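PDB 4JHM: mandelate racemase / muconate lactonizing enzyme, C-terminal domain protein from Pseudovibrio sp. JE062, which is of unknown function but belongs to the enolase superfamily, whose members join a smaller N-terminal domain to a TIM-barrel-like domain. Local coordinates for residues 81-86 / 113-118; 122-127 / 313-318; 130-135 / 348-353; 271-276 / 307-312; 293-298 / 319-324. All coordinates share one frame; numbering follows the deposited sequence.

Contact 1. Residues 81-86 / 113-118; sequences NPLMTQ and DIKGKK
L83 lays its CD2 methyl over the root of the K115 side chain. CD2 of L83 sits 3.6 Å from CA of K115 and 3.8 Å from its CB. The two side chains cross obliquely. Beyond this point K115 runs on toward T85. Its chain bends at chi3 (-69°), which puts CE 3.3 Å from the backbone O of L83. The K115 side chain crosses that of T85 at about a right angle. NZ of K115 gives a hydrogen bond to OG1 of T85 (3.2 Å), and CG2 of T85 lies beside the same nitrogen. The strongest partner of NZ is the backbone O of M125 of the second subunit; G128 O of that subunit is a further one. I114 adds a looser apolar side, with CD1 4.3 Å from CB of P82. Both P82 and I114 also rest on strand 34-44. In the turn, N81 OD1 accepts from L83 N in an Asx turn, and M84 is the N-cap of helix 85-92. The contact thus sets the start of helix 85-92 on the flank of helix 100-119, next to the sheet, in the alpha+beta N-terminal domain of the mandelate racemase / muconate lactonizing enzyme family.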
# COMPACT_ATOMS: atom_id res chain seq x y z
N ASN A 81 0.39 47.20 5.63
CA ASN A 81 1.41 47.25 6.67
C ASN A 81 2.45 46.15 6.46
O ASN A 81 2.16 44.98 6.64
CB ASN A 81 0.77 47.11 8.06
CG ASN A 81 1.78 47.24 9.19
OD1 ASN A 81 2.99 47.19 8.97
ND2 ASN A 81 1.28 47.41 10.40
N PRO A 82 3.68 46.54 6.09
CA PRO A 82 4.71 45.57 5.72
C PRO A 82 5.17 44.67 6.86
O PRO A 82 5.85 43.68 6.62
CB PRO A 82 5.87 46.46 5.26
CG PRO A 82 5.68 47.74 5.98
CD PRO A 82 4.19 47.92 6.08
N LEU A 83 4.81 45.02 8.09
CA LEU A 83 5.24 44.25 9.26
C LEU A 83 4.40 43.00 9.46
O LEU A 83 4.82 42.06 10.13
CB LEU A 83 5.19 45.13 10.51
CG LEU A 83 6.14 46.32 10.51
CD1 LEU A 83 5.82 47.24 11.68
CD2 LEU A 83 7.59 45.87 10.56
N MSE A 84 3.20 42.99 8.88
CA MSE A 84 2.33 41.82 8.94
C MSE A 84 2.62 40.97 7.74
O MSE A 84 1.82 40.91 6.81
CB MSE A 84 0.88 42.29 8.94
CG MSE A 84 0.65 43.32 10.04
SE MSE A 84 0.77 42.44 11.80
CE MSE A 84 -1.15 42.11 12.06
N THR A 85 3.76 40.28 7.78
CA THR A 85 4.30 39.56 6.63
C THR A 85 3.47 38.36 6.17
O THR A 85 3.55 37.95 5.01
CB THR A 85 5.74 39.06 6.91
OG1 THR A 85 5.75 38.23 8.07
CG2 THR A 85 6.68 40.23 7.13
N GLN A 86 2.70 37.78 7.08
CA GLN A 86 1.88 36.62 6.72
C GLN A 86 0.59 37.07 6.06
O GLN A 86 0.10 36.43 5.13
CB GLN A 86 1.58 35.77 7.96
CG GLN A 86 0.64 34.61 7.69
CD GLN A 86 1.11 33.73 6.55
OE1 GLN A 86 2.16 33.09 6.64
NE2 GLN A 86 0.34 33.68 5.47
N ASP A 113 12.75 42.55 5.49
CA ASP A 113 13.91 43.44 5.59
C ASP A 113 13.58 44.66 6.46
O ASP A 113 14.37 45.08 7.30
CB ASP A 113 14.36 43.88 4.20
CG ASP A 113 15.65 44.71 4.22
OD1 ASP A 113 16.48 44.52 5.14
OD2 ASP A 113 15.82 45.54 3.32
N ILE A 114 12.40 45.24 6.22
CA ILE A 114 11.91 46.38 6.98
C ILE A 114 11.68 46.01 8.44
O ILE A 114 12.05 46.76 9.34
CB ILE A 114 10.60 46.92 6.37
CG1 ILE A 114 10.92 47.83 5.18
CG2 ILE A 114 9.79 47.68 7.40
CD1 ILE A 114 9.72 48.15 4.32
N LYS A 115 11.08 44.84 8.66
CA LYS A 115 10.81 44.35 10.01
C LYS A 115 12.10 44.13 10.78
O LYS A 115 12.15 44.34 11.99
CB LYS A 115 10.01 43.05 9.94
CG LYS A 115 9.72 42.42 11.30
CD LYS A 115 9.24 40.98 11.15
CE LYS A 115 7.85 40.90 10.53
NZ LYS A 115 7.34 39.50 10.48
N GLY A 116 13.15 43.69 10.08
CA GLY A 116 14.45 43.49 10.72
C GLY A 116 15.08 44.81 11.11
O GLY A 116 15.60 44.96 12.22
N LYS A 117 15.03 45.77 10.20
CA LYS A 117 15.62 47.08 10.42
C LYS A 117 14.93 47.81 11.56
O LYS A 117 15.58 48.50 12.34
CB LYS A 117 15.56 47.91 9.13
CG LYS A 117 16.58 47.46 8.10
CD LYS A 117 16.37 48.12 6.75
CE LYS A 117 17.41 47.67 5.74
NZ LYS A 117 17.12 48.16 4.36
N LYS A 118 13.61 47.66 11.66
CA LYS A 118 12.85 48.29 12.74
C LYS A 118 13.05 47.53 14.05
O LYS A 118 13.02 48.11 15.13
CB LYS A 118 11.36 48.36 12.40
CG LYS A 118 11.02 49.40 11.34
CD LYS A 118 9.59 49.89 11.45
CE LYS A 118 9.31 51.02 10.46
NZ LYS A 118 8.00 51.69 10.70

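Contact 2. Residues 122-127 / 313-318; sequences PLYMLL and VALAHD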
# COMPACT_ATOMS: atom_id res chain seq x y z
N PRO A 122 19.47 41.44 12.88
CA PRO A 122 19.53 40.68 11.64
C PRO A 122 18.35 39.75 11.49
O PRO A 122 17.76 39.32 12.49
CB PRO A 122 20.83 39.87 11.78
CG PRO A 122 21.17 39.89 13.22
CD PRO A 122 20.65 41.20 13.73
N LEU A 123 18.00 39.42 10.25
CA LEU A 123 16.81 38.63 9.99
C LEU A 123 16.92 37.24 10.61
O LEU A 123 15.95 36.73 11.15
CB LEU A 123 16.57 38.51 8.48
CG LEU A 123 15.12 38.20 8.11
CD1 LEU A 123 14.29 39.48 8.13
CD2 LEU A 123 15.03 37.53 6.75
N TYR A 124 18.10 36.64 10.53
CA TYR A 124 18.26 35.27 11.01
C TYR A 124 17.91 35.17 12.49
O TYR A 124 17.56 34.10 12.98
CB TYR A 124 19.67 34.72 10.72
CG TYR A 124 20.79 35.33 11.53
CD1 TYR A 124 21.06 34.90 12.82
CD2 TYR A 124 21.60 36.33 10.99
CE1 TYR A 124 22.10 35.44 13.56
CE2 TYR A 124 22.64 36.88 11.72
CZ TYR A 124 22.88 36.44 13.00
OH TYR A 124 23.91 37.00 13.72
N MSE A 125 17.97 36.30 13.19
CA MSE A 125 17.60 36.34 14.61
C MSE A 125 16.11 36.34 14.77
O MSE A 125 15.57 35.62 15.62
CB MSE A 125 18.18 37.59 15.25
CG MSE A 125 18.39 37.38 16.74
SE MSE A 125 19.52 38.83 17.45
CE MSE A 125 21.27 37.99 17.11
N LEU A 126 15.42 37.14 13.96
CA LEU A 126 13.96 37.22 14.00
C LEU A 126 13.32 35.85 13.87
O LEU A 126 12.35 35.54 14.57
CB LEU A 126 13.44 38.09 12.86
CG LEU A 126 13.78 39.57 12.84
CD1 LEU A 126 13.12 40.20 11.63
CD2 LEU A 126 13.34 40.26 14.12
N LEU A 127 13.83 35.05 12.94
CA LEU A 127 13.25 33.74 12.63
C LEU A 127 13.70 32.70 13.65
O LEU A 127 12.87 32.01 14.25
CB LEU A 127 13.66 33.30 11.23
CG LEU A 127 13.40 34.33 10.12
CD1 LEU A 127 14.30 34.06 8.93
CD2 LEU A 127 11.94 34.34 9.71
N VAL A 313 17.79 32.75 6.35
CA VAL A 313 16.90 31.67 6.75
C VAL A 313 17.73 30.46 7.18
O VAL A 313 17.41 29.81 8.17
CB VAL A 313 15.94 31.31 5.60
CG1 VAL A 313 14.97 30.22 6.04
CG2 VAL A 313 15.18 32.55 5.15
N ALA A 314 18.80 30.17 6.44
CA ALA A 314 19.64 29.01 6.75
C ALA A 314 20.38 29.18 8.08
O ALA A 314 20.70 28.19 8.74
CB ALA A 314 20.64 28.76 5.62
N LEU A 315 20.63 30.42 8.48
CA LEU A 315 21.30 30.68 9.76
C LEU A 315 20.32 30.56 10.93
O LEU A 315 20.74 30.37 12.07
CB LEU A 315 21.95 32.07 9.75
CG LEU A 315 23.41 32.12 9.26
CD1 LEU A 315 23.70 31.12 8.16
CD2 LEU A 315 23.75 33.52 8.80
N ALA A 316 19.03 30.65 10.64
CA ALA A 316 18.00 30.57 11.67
C ALA A 316 17.67 29.12 12.05
O ALA A 316 17.09 28.87 13.10
CB ALA A 316 16.75 31.30 11.21
N HIS A 317 18.02 28.18 11.18
CA HIS A 317 17.76 26.77 11.43
C HIS A 317 19.05 25.96 11.35
O HIS A 317 20.08 26.47 10.92
CB HIS A 317 16.74 26.23 10.42
CG HIS A 317 15.46 27.02 10.37
ND1 HIS A 317 14.37 26.71 11.15
CD2 HIS A 317 15.10 28.09 9.62
CE1 HIS A 317 13.40 27.56 10.90
NE2 HIS A 317 13.81 28.41 9.97
N ASP A 318 19.00 24.70 11.77
CA ASP A 318 20.17 23.82 11.72
C ASP A 318 20.15 22.90 10.51
O ASP A 318 21.21 22.50 10.02
CB ASP A 318 20.25 22.97 12.99
CG ASP A 318 20.62 23.78 14.21
OD1 ASP A 318 21.65 24.49 14.15
OD2 ASP A 318 19.90 23.70 15.22
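This is a helix-helix contact where the short helix 123-127 meets the C-terminal end of helix 304-316. Y124 and L127 face L315, A316 and V313, and the join is apolar. The closest backbone approach is between Y124 and A316. CB of Y124 meets CB of L315 at 3.6 Å. CD2 of Y124 is 4.2 Å from CD2 of L315. CG of Y124 stands between the backbone N and the carbonyl carbon (chi1 70°), which keeps CG of Y124 3.9 Å from CB of L315. The phenol end has its partner elsewhere: Y124 OH bonds to T132 OG1. A316 puts its methyl between two groups of the short helix. Its CB lies 3.4 Å from the backbone O of Y124 and 3.7 Å from CB of L127. One turn back on the long helix, V313 touches L127 more loosely. CG2 of V313 is 4.2 Å from CD1 of L127. V313 also packs on I279, L282 and F286 of helix 279-291. L126 turns from this contact to K115 and A119 of helix 100-119, and L127 also touches W112 of that helix. M125 packs on L83 of the second subunit. The backbone after helix 123-127 bonds back to L315 and A316 before it enters strand 133-139.

Contact 3. Residues 130-135 / 348-353; sequences ARTKIK and VHAPAG
The imidazole of H349 has the aliphatic chain of K133 alongside it, and the two side chains point the same way. The approach to the ring is oblique. CD of K133 is 3.6 Å from CE1 of H349, and CB of K133 is equally close to ND1. The lysine chain is extended beyond CG, and CB and CD are the atoms that touch the ring. NZ of K133 ends 5.2 Å from NE2 of H349, not in contact. NE2 bonds instead to OD2 of D343, and the lysine makes a cation-pi contact with Y347. The backbones are joined as an antiparallel pair of strands. I134 and V348 form the hydrogen-bonded pair: I134 N gives to V348 O, lying in the carbonyl plane, and V348 N returns a bond to I134 O at 2.9 Å. K133 and H349 are the non-hydrogen-bonded pair, with CA atoms 4.5 Å apart. A third bond, A350 N to T132 O at 3.1 Å, is nearly straight (172°) and continues the backbone bonding one residue beyond the paired strands. The opposite face of the ladder carries I134 and V348, again side by side, with CG2 of I134 3.5 Å from CG1 of V348. This face is buried. It turns to L311 of helix 304-316 and to F323 of strand 323-326. The short strand 347-349 is thus added antiparallel to strand 133-139, whose parallel neighbours are 163-167 and 323-326.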
# COMPACT_ATOMS: atom_id res chain seq x y z
N ALA A 130 20.63 29.79 15.01
CA ALA A 130 21.36 28.56 15.27
C ALA A 130 22.84 28.75 15.04
O ALA A 130 23.66 28.13 15.71
CB ALA A 130 20.84 27.45 14.37
N ARG A 131 23.18 29.60 14.08
CA ARG A 131 24.57 29.85 13.72
C ARG A 131 24.68 31.23 13.11
O ARG A 131 23.69 31.77 12.60
CB ARG A 131 25.07 28.82 12.70
CG ARG A 131 24.33 27.49 12.73
CD ARG A 131 23.39 27.32 11.55
NE ARG A 131 24.04 26.54 10.51
CZ ARG A 131 23.41 25.93 9.52
NH1 ARG A 131 22.09 26.00 9.41
NH2 ARG A 131 24.11 25.24 8.64
N THR A 132 25.88 31.80 13.16
CA THR A 132 26.12 33.10 12.56
C THR A 132 26.96 32.93 11.28
O THR A 132 27.24 33.90 10.57
CB THR A 132 26.81 34.04 13.57
OG1 THR A 132 26.53 35.41 13.22
CG2 THR A 132 28.32 33.81 13.62
N LYS A 133 27.33 31.69 10.99
CA LYS A 133 28.09 31.36 9.78
C LYS A 133 27.79 29.93 9.33
O LYS A 133 27.20 29.16 10.08
CB LYS A 133 29.59 31.51 10.04
CG LYS A 133 30.17 30.50 11.03
CD LYS A 133 31.68 30.64 11.14
CE LYS A 133 32.25 29.65 12.14
NZ LYS A 133 33.70 29.89 12.39
N ILE A 134 28.21 29.58 8.12
CA ILE A 134 27.94 28.24 7.58
C ILE A 134 28.86 27.87 6.41
O ILE A 134 29.29 28.73 5.64
CB ILE A 134 26.48 28.13 7.12
CG1 ILE A 134 26.24 26.80 6.41
CG2 ILE A 134 26.14 29.28 6.18
CD1 ILE A 134 24.84 26.66 5.84
N LYS A 135 29.16 26.58 6.28
CA LYS A 135 29.97 26.07 5.17
C LYS A 135 29.33 26.41 3.83
O LYS A 135 28.15 26.14 3.62
CB LYS A 135 30.11 24.54 5.25
CG LYS A 135 31.07 24.05 6.31
CD LYS A 135 32.44 23.77 5.72
CE LYS A 135 33.52 23.79 6.80
NZ LYS A 135 33.22 22.85 7.90
N VAL A 348 30.87 31.13 5.01
CA VAL A 348 30.24 32.40 4.66
C VAL A 348 29.60 32.97 5.93
O VAL A 348 29.00 32.23 6.71
CB VAL A 348 29.15 32.21 3.59
CG1 VAL A 348 27.93 31.53 4.19
CG2 VAL A 348 28.76 33.55 3.00
N HIS A 349 29.74 34.28 6.12
CA HIS A 349 29.25 34.93 7.34
C HIS A 349 28.01 35.78 7.10
O HIS A 349 27.86 36.39 6.04
CB HIS A 349 30.34 35.80 7.95
CG HIS A 349 31.46 35.03 8.56
ND1 HIS A 349 31.46 34.64 9.88
CD2 HIS A 349 32.62 34.56 8.03
CE1 HIS A 349 32.57 33.97 10.14
NE2 HIS A 349 33.29 33.91 9.04
N ALA A 350 27.13 35.82 8.09
CA ALA A 350 25.98 36.71 8.05
C ALA A 350 26.48 38.14 7.94
O ALA A 350 27.40 38.52 8.66
CB ALA A 350 25.14 36.56 9.30
N PRO A 351 25.89 38.93 7.03
CA PRO A 351 26.27 40.34 6.85
C PRO A 351 26.12 41.16 8.13
O PRO A 351 25.57 40.68 9.12
CB PRO A 351 25.30 40.84 5.78
CG PRO A 351 24.88 39.61 5.04
CD PRO A 351 24.88 38.50 6.05
N ALA A 352 26.61 42.39 8.09
CA ALA A 352 26.73 43.22 9.29
C ALA A 352 25.42 43.85 9.74
O ALA A 352 25.05 43.76 10.91
CB ALA A 352 27.77 44.31 9.05
N GLY A 353 24.71 44.50 8.81
CA GLY A 353 23.55 45.33 9.16
C GLY A 353 22.40 44.57 9.78
O GLY A 353 22.56 43.47 10.29

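Contact 4. Residues 271-276 / 307-312; sequences QDATVC and QAANLH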
# COMPACT_ATOMS: atom_id res chain seq x y z
N GLN A 271 14.92 24.80 -2.06
CA GLN A 271 14.07 25.92 -2.38
C GLN A 271 14.91 27.17 -2.41
O GLN A 271 16.02 27.20 -1.89
CB GLN A 271 12.98 26.09 -1.33
CG GLN A 271 12.01 24.94 -1.26
CD GLN A 271 10.96 25.00 -2.34
OE1 GLN A 271 11.25 24.77 -3.51
NE2 GLN A 271 9.72 25.30 -1.96
N ASP A 272 14.35 28.20 -3.03
CA ASP A 272 14.97 29.51 -3.09
C ASP A 272 13.92 30.48 -2.57
O ASP A 272 12.77 30.44 -3.00
CB ASP A 272 15.36 29.83 -4.53
CG ASP A 272 16.18 31.09 -4.66
OD1 ASP A 272 16.21 31.89 -3.70
OD2 ASP A 272 16.79 31.29 -5.73
N ALA A 273 14.32 31.32 -1.63
CA ALA A 273 13.39 32.27 -1.04
C ALA A 273 12.85 33.21 -2.11
O ALA A 273 11.72 33.67 -2.02
CB ALA A 273 14.08 33.06 0.06
N THR A 274 13.66 33.49 -3.12
CA THR A 274 13.29 34.42 -4.18
C THR A 274 12.45 33.77 -5.26
O THR A 274 12.22 34.36 -6.32
CB THR A 274 14.54 35.00 -4.86
OG1 THR A 274 15.25 33.95 -5.53
CG2 THR A 274 15.45 35.66 -3.84
N VAL A 275 12.00 32.54 -5.01
CA VAL A 275 11.19 31.81 -5.99
C VAL A 275 9.91 31.26 -5.38
O VAL A 275 8.84 31.37 -5.98
CB VAL A 275 11.99 30.64 -6.61
CG1 VAL A 275 11.05 29.71 -7.37
CG2 VAL A 275 13.06 31.16 -7.55
N CYS A 276 10.00 30.67 -4.19
CA CYS A 276 8.87 29.95 -3.60
C CYS A 276 7.88 30.84 -2.84
O CYS A 276 6.92 30.35 -2.26
CB CYS A 276 9.35 28.82 -2.69
SG CYS A 276 10.24 29.34 -1.21
N GLN A 307 21.31 36.12 -2.47
CA GLN A 307 22.22 35.38 -1.61
C GLN A 307 21.84 35.55 -0.15
O GLN A 307 21.76 34.59 0.59
CB GLN A 307 23.66 35.83 -1.84
CG GLN A 307 24.19 35.57 -3.24
CD GLN A 307 25.60 36.09 -3.43
OE1 GLN A 307 26.44 35.99 -2.54
NE2 GLN A 307 25.87 36.64 -4.61
N ALA A 308 21.62 36.80 0.26
CA ALA A 308 21.39 37.13 1.66
C ALA A 308 20.06 36.56 2.18
O ALA A 308 20.01 36.00 3.27
CB ALA A 308 21.43 38.64 1.87
N ALA A 309 19.01 36.72 1.39
CA ALA A 309 17.68 36.26 1.76
C ALA A 309 17.69 34.81 2.21
O ALA A 309 17.12 34.46 3.24
CB ALA A 309 16.72 36.44 0.59
N ASN A 310 18.35 33.97 1.42
CA ASN A 310 18.48 32.55 1.73
C ASN A 310 19.44 32.31 2.89
O ASN A 310 19.16 31.52 3.79
CB ASN A 310 18.95 31.78 0.50
CG ASN A 310 17.97 31.86 -0.66
OD1 ASN A 310 16.93 31.21 -0.66
ND2 ASN A 310 18.31 32.66 -1.67
N LEU A 311 20.58 32.99 2.85
CA LEU A 311 21.59 32.79 3.88
C LEU A 311 20.99 33.01 5.27
O LEU A 311 21.29 32.27 6.21
CB LEU A 311 22.77 33.74 3.66
CG LEU A 311 23.79 33.81 4.81
CD1 LEU A 311 24.37 32.44 5.13
CD2 LEU A 311 24.91 34.78 4.46
N HIS A 312 20.13 34.01 5.38
CA HIS A 312 19.54 34.37 6.67
C HIS A 312 18.67 33.25 7.20
O HIS A 312 18.78 32.84 8.36
CB HIS A 312 18.74 35.66 6.55
CG HIS A 312 19.57 36.89 6.74
ND1 HIS A 312 20.03 37.29 7.97
CD2 HIS A 312 20.02 37.80 5.85
CE1 HIS A 312 20.73 38.40 7.83
NE2 HIS A 312 20.74 38.73 6.55
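The side chains of D272 and N310 cross at about a right angle, and their carboxylate and amide planes are 55° apart. The amide of N310 uses both its ends. Its OD1 takes the backbone N-H of A273, in an almost straight bond of 2.8 Å. Its ND2 gives to OD1 of D272 at 3.0 Å. That oxygen lies near the amide plane of N310, but ND2 comes to it from above the carboxylate plane. From the opposite face of the carboxylate, T274 N reaches the same OD1 at 3.1 Å and closes an Asx turn. OD1 of D272 is therefore held between two N-H donors, one from the turn and one from the helix. The hydroxyl of T274 adds a weak bond to it. CG of D272 is anti to its backbone N (chi1 -172°), and CG of N310 is anti to its carbonyl carbon. ND2 of N310 also bonds to the backbone O of T306, its strongest partner, one turn earlier. Both ends of the amide are thus engaged, and this should fix its rotation. Beside these bonds, CB of A273 meets CB of A309 at 4.3 Å. The loop folds on itself as well: D272 O accepts from both V275 N and C276 N. The contact is buried near the centre of the chain. It ties the loop between helices 254-262 and 279-291 to helix 304-316, and L282 of helix 279-291 packs against both A273 and N310.

Contact 5. Residues 293-298 / 319-324; sequences SKNLEI and NCNFFE
E297 grips two successive backbone N-H groups with its carboxylate. OE2 takes N321 N at 3.0 Å and OE1 takes F322 N at 3.1 Å, each through its syn lone pair. A weak bond from N321 N to OE1 joins them. OE1 also lies at the edge of the F322 ring, near its plane. The glutamate chain is bent at chi2 (-54°), which places CD of E297 3.5 Å from the backbone N of N321. Next to it, L296 N gives a straight bond of 2.9 Å to N319 O. Its donor stands above the carbonyl plane. N295 and N319 slide past each other in opposite directions, with OD1 of N295 3.3 Å from CB of N319. ND2 of N319 makes a weak bond to K294 O and a further one to F286 O. At the far end, CD1 of I298 packs obliquely on the F323 ring, 4.0 Å from CD2. Outside this shell, R131 NH2 bonds to C320 O, and F286 of helix 279-291 lies against L296 and C320. The touching parts run 28° apart, and 319-324 leads into strand 323-326. The buried carboxylate of E297 thus satisfies two successive peptide N-H groups, which should fix the path of the chain at 321-322.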
# COMPACT_ATOMS: atom_id res chain seq x y z
N SER A 293 12.86 14.96 9.11
CA SER A 293 14.23 14.58 9.47
C SER A 293 15.22 14.77 8.33
O SER A 293 16.13 13.96 8.14
CB SER A 293 14.26 13.12 9.93
OG SER A 293 13.34 12.88 10.99
N LYS A 294 15.06 15.86 7.58
CA LYS A 294 15.95 16.13 6.47
C LYS A 294 16.32 17.61 6.39
O LYS A 294 15.69 18.46 7.04
CB LYS A 294 15.31 15.70 5.14
CG LYS A 294 14.73 14.30 5.18
CD LYS A 294 14.68 13.64 3.81
CE LYS A 294 13.72 12.45 3.85
NZ LYS A 294 13.97 11.44 2.79
N ASN A 295 17.33 17.91 5.59
CA ASN A 295 17.83 19.27 5.43
C ASN A 295 17.19 19.99 4.26
O ASN A 295 16.63 19.37 3.35
CB ASN A 295 19.34 19.24 5.24
CG ASN A 295 20.07 18.77 6.48
OD1 ASN A 295 19.51 18.76 7.57
ND2 ASN A 295 21.33 18.40 6.31
N LEU A 296 17.28 21.32 4.28
CA LEU A 296 16.85 22.14 3.18
C LEU A 296 18.08 22.86 2.63
O LEU A 296 18.49 23.88 3.16
CB LEU A 296 15.81 23.17 3.63
CG LEU A 296 15.02 23.85 2.50
CD1 LEU A 296 13.84 24.63 3.04
CD2 LEU A 296 15.90 24.75 1.65
N GLU A 297 18.67 22.31 1.57
CA GLU A 297 19.84 22.92 0.96
C GLU A 297 19.41 24.07 0.06
O GLU A 297 18.83 23.84 -1.00
CB GLU A 297 20.64 21.88 0.17
CG GLU A 297 21.11 20.72 1.02
CD GLU A 297 21.91 21.15 2.24
OE1 GLU A 297 22.66 22.15 2.14
OE2 GLU A 297 21.81 20.49 3.30
N ILE A 298 19.69 25.29 0.49
CA ILE A 298 19.20 26.49 -0.19
C ILE A 298 19.82 26.66 -1.57
O ILE A 298 21.00 26.38 -1.78
CB ILE A 298 19.48 27.78 0.61
CG1 ILE A 298 20.96 27.86 1.01
CG2 ILE A 298 18.59 27.86 1.84
CD1 ILE A 298 21.34 29.13 1.74
N ASN A 319 18.96 22.55 10.04
CA ASN A 319 18.82 21.57 8.97
C ASN A 319 19.14 22.15 7.59
O ASN A 319 18.25 22.47 6.81
CB ASN A 319 17.42 20.94 8.99
CG ASN A 319 16.30 21.96 8.96
OD1 ASN A 319 16.46 23.11 9.36
ND2 ASN A 319 15.14 21.53 8.48
N CYS A 320 20.43 22.27 7.32
CA CYS A 320 20.97 22.73 6.03
C CYS A 320 22.47 22.76 6.23
O CYS A 320 22.94 23.28 7.24
CB CYS A 320 20.45 24.12 5.64
SG CYS A 320 21.31 24.91 4.25
N ASN A 321 23.23 22.20 5.29
CA ASN A 321 24.68 22.07 5.45
C ASN A 321 25.48 23.15 4.74
O ASN A 321 26.58 23.48 5.17
CB ASN A 321 25.17 20.72 4.93
CG ASN A 321 24.63 19.55 5.73
OD1 ASN A 321 24.50 19.61 6.95
ND2 ASN A 321 24.32 18.47 5.03
N PHE A 322 24.96 23.69 3.64
CA PHE A 322 25.74 24.63 2.84
C PHE A 322 25.00 25.89 2.38
O PHE A 322 23.78 25.95 2.37
CB PHE A 322 26.30 23.93 1.60
CG PHE A 322 27.17 22.75 1.90
CD1 PHE A 322 28.50 22.93 2.24
CD2 PHE A 322 26.67 21.46 1.83
CE1 PHE A 322 29.31 21.84 2.52
CE2 PHE A 322 27.47 20.37 2.10
CZ PHE A 322 28.80 20.56 2.45
N PHE A 323 25.80 26.88 2.00
CA PHE A 323 25.32 28.09 1.35
C PHE A 323 25.94 28.10 -0.03
O PHE A 323 27.16 28.05 -0.17
CB PHE A 323 25.78 29.33 2.13
CG PHE A 323 25.74 30.60 1.33
CD1 PHE A 323 26.84 31.00 0.59
CD2 PHE A 323 24.62 31.41 1.33
CE1 PHE A 323 26.82 32.17 -0.14
CE2 PHE A 323 24.59 32.59 0.60
CZ PHE A 323 25.69 32.97 -0.14
N GLU A 324 25.09 28.13 -1.06
CA GLU A 324 25.56 28.12 -2.43
C GLU A 324 26.26 29.44 -2.75
O GLU A 324 25.66 30.51 -2.69
CB GLU A 324 24.40 27.89 -3.39
CG GLU A 324 24.79 27.85 -4.86
CD GLU A 324 23.70 27.32 -5.75
OE1 GLU A 324 24.03 26.81 -6.84
OE2 GLU A 324 22.50 27.42 -5.38

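In the fold
Contact 1 comes first along the chain and closes before the others open. It lies in the N-terminal domain, and its centre is about 15 Å from that of contact 2 and about 25 Å from that of contact 5. Contact 2 links the N-terminal and barrel-like families. It shares helix 304-316 with contact 4, and their centres are about 12 Å apart. Contacts 3 and 5 reach the same sheet through the neighbouring strands 133-139 and 323-326. Contact 2 touches all the others, and R131 of contact 3 bonds to its H317. Helix 304-316 thus connects the N-terminal part, the barrel strands and the loops. Contacts 1, 2 and 3 touch the second subunit, and contact 5 reaches it through S293.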